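Local coordinates for DMATS type aromatic prenyltransferase (Streptomyces coelicolor, PDB 6ZS0), which probably transfers a dimethylallyl group to C5 of the indole ring of tryptophan, as a soluble ABBA-barrel aromatic prenyltransferase, at residues Leu91-Gly95 against Pro128-Leu134. Numbering follows the deposited sequence.
Sequences LADNG and PQGPLAL
Leu91 and Gly95, one turn apart on the first turn of a helix, meet segment 128-134 of the loop before strand 135-139, Leu91 along Pro128 to Gly130 and at Ala133, Gly95 at Ala133. The segment, which has a cis peptide before Pro131, curves round the Leu91 side chain. The backbones come closest where the CA atoms of Gly95 and Ala133 stand 4.8 Å apart, and the bond from Gly95 N to Leu91 O closes the helical turn. A glycine permits this approach: the Ala133 methyl carbon CB rests 3.5 Å from Gly95 CA, where even a methyl group on the helix would probably be crowded by it. Leu91 illustrates how a branched residue fills a bend. With CG anti to the backbone N (chi1 -170°), its two methyls divide the loop between them: CD2 lies 3.5 Å from Gln129 C, against the peptide leading to Gly130, whereas CD1 packs 3.9 Å from Ala133 CB. Pro128 and Leu91 run past one another with opposite headings, CG to CG at 3.8 Å, and Pro128 CG also lies against the Ala92 backbone. Shortened to an alanine, Leu91 would lose both methyls, and a gap between Pro128 and Ala133 is likely to open. Polar linkage is through water: Asn94 OD1 is joined by two waters, one lying 2.7 Å from Leu134 O and the other accepting from Ala133 N (2.8 Å). The contact thus seats the start of outer helix 91-109 on the loop entering barrel strand 135-139, while Leu134 packs on Val150 and Leu152 of the adjacent antiparallel strand 147-152.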
loop_
_atom_site.group_PDB
_atom_site.type_symbol
_atom_site.label_atom_id
_atom_site.label_comp_id
_atom_site.label_asym_id
_atom_site.label_seq_id
_atom_site.Cartn_x
_atom_site.Cartn_y
_atom_site.Cartn_z
ATOM N N LEU A 91 -8.840 12.916 14.110
ATOM C CA LEU A 91 -8.640 11.529 13.662
ATOM C C LEU A 91 -9.972 10.752 13.775
ATOM O O LEU A 91 -10.251 9.888 12.896
ATOM C CB LEU A 91 -7.506 10.935 14.477
ATOM C CG LEU A 91 -6.995 9.596 14.021
ATOM C CD1 LEU A 91 -6.603 9.640 12.542
ATOM C CD2 LEU A 91 -5.817 9.196 14.887
ATOM N N ALA A 92 -10.789 11.021 14.781
ATOM C CA ALA A 92 -12.113 10.397 14.907
ATOM C C ALA A 92 -12.963 10.727 13.678
ATOM O O ALA A 92 -13.582 9.782 13.101
ATOM C CB ALA A 92 -12.773 10.846 16.177
ATOM N N ASP A 93 -13.004 11.981 13.249
ATOM C CA ASP A 93 -13.845 12.337 12.080
ATOM C C ASP A 93 -13.181 11.810 10.804
ATOM O O ASP A 93 -13.898 11.482 9.866
ATOM C CB ASP A 93 -14.141 13.817 12.011
ATOM C CG ASP A 93 -15.264 14.235 12.948
ATOM O OD1 ASP A 93 -15.902 13.343 13.566
ATOM O OD2 ASP A 93 -15.511 15.428 13.005
ATOM N N ASN A 94 -11.854 11.691 10.794
ATOM C CA ASN A 94 -11.118 11.093 9.661
ATOM C C ASN A 94 -11.631 9.650 9.487
ATOM O O ASN A 94 -12.008 9.256 8.360
ATOM C CB ASN A 94 -9.618 11.186 9.935
ATOM C CG ASN A 94 -8.736 10.584 8.856
ATOM O OD1 ASN A 94 -8.975 9.470 8.384
ATOM N ND2 ASN A 94 -7.714 11.321 8.465
ATOM N N GLY A 95 -11.649 8.897 10.567
ATOM C CA GLY A 95 -12.167 7.509 10.568
ATOM C C GLY A 95 -13.613 7.462 10.122
ATOM O O GLY A 95 -13.957 6.571 9.320
ATOM N N PRO A 128 -9.005 8.235 19.146
ATOM C CA PRO A 128 -8.062 7.327 18.504
ATOM C C PRO A 128 -6.661 7.934 18.436
ATOM O O PRO A 128 -6.528 9.152 18.339
ATOM C CB PRO A 128 -8.629 7.162 17.089
ATOM C CG PRO A 128 -9.344 8.454 16.846
ATOM C CD PRO A 128 -10.002 8.744 18.187
ATOM N N GLN A 129 -5.659 7.078 18.480
ATOM C CA GLN A 129 -4.245 7.447 18.294
ATOM C C GLN A 129 -3.843 7.142 16.853
ATOM O O GLN A 129 -4.472 6.255 16.219
ATOM C CB GLN A 129 -3.412 6.733 19.344
ATOM C CG GLN A 129 -3.862 7.133 20.738
ATOM C CD GLN A 129 -3.014 6.552 21.834
ATOM O OE1 GLN A 129 -1.781 6.554 21.762
ATOM N NE2 GLN A 129 -3.682 6.060 22.866
ATOM N N GLY A 130 -2.871 7.893 16.351
ATOM C CA GLY A 130 -2.400 7.827 14.957
ATOM C C GLY A 130 -1.655 6.524 14.731
ATOM O O GLY A 130 -1.559 5.685 15.631
ATOM N N PRO A 131 -1.016 6.343 13.573
ATOM C CA PRO A 131 -0.943 7.361 12.514
ATOM C C PRO A 131 -2.043 7.386 11.438
ATOM O O PRO A 131 -1.982 8.207 10.535
ATOM C CB PRO A 131 0.393 6.962 11.870
ATOM C CG PRO A 131 0.380 5.479 11.976
ATOM C CD PRO A 131 -0.136 5.204 13.349
ATOM N N LEU A 132 -3.024 6.506 11.540
ATOM C CA LEU A 132 -4.159 6.441 10.601
ATOM C C LEU A 132 -5.384 5.956 11.355
ATOM O O LEU A 132 -5.234 5.362 12.458
ATOM C CB LEU A 132 -3.822 5.523 9.406
ATOM C CG LEU A 132 -3.942 4.011 9.633
ATOM C CD1 LEU A 132 -4.189 3.238 8.317
ATOM C CD2 LEU A 132 -2.714 3.486 10.325
ATOM N N ALA A 133 -6.563 6.194 10.780
ATOM C CA ALA A 133 -7.844 5.589 11.182
ATOM C C ALA A 133 -8.317 4.585 10.129
ATOM O O ALA A 133 -8.731 3.498 10.504
ATOM C CB ALA A 133 -8.875 6.666 11.422
ATOM N N LEU A 134 -8.278 4.946 8.852
ATOM C CA LEU A 134 -8.823 4.060 7.790
ATOM C C LEU A 134 -8.279 4.500 6.454
ATOM O O LEU A 134 -8.463 5.671 6.066
ATOM C CB LEU A 134 -10.354 4.106 7.793
ATOM C CG LEU A 134 -11.041 3.068 6.898
ATOM C CD1 LEU A 134 -12.394 2.707 7.489
ATOM C CD2 LEU A 134 -11.161 3.563 5.445
HETATM O O HOH W 1 -10.055 7.889 6.243
HETATM O O HOH W 2 -6.952 7.644 8.425
#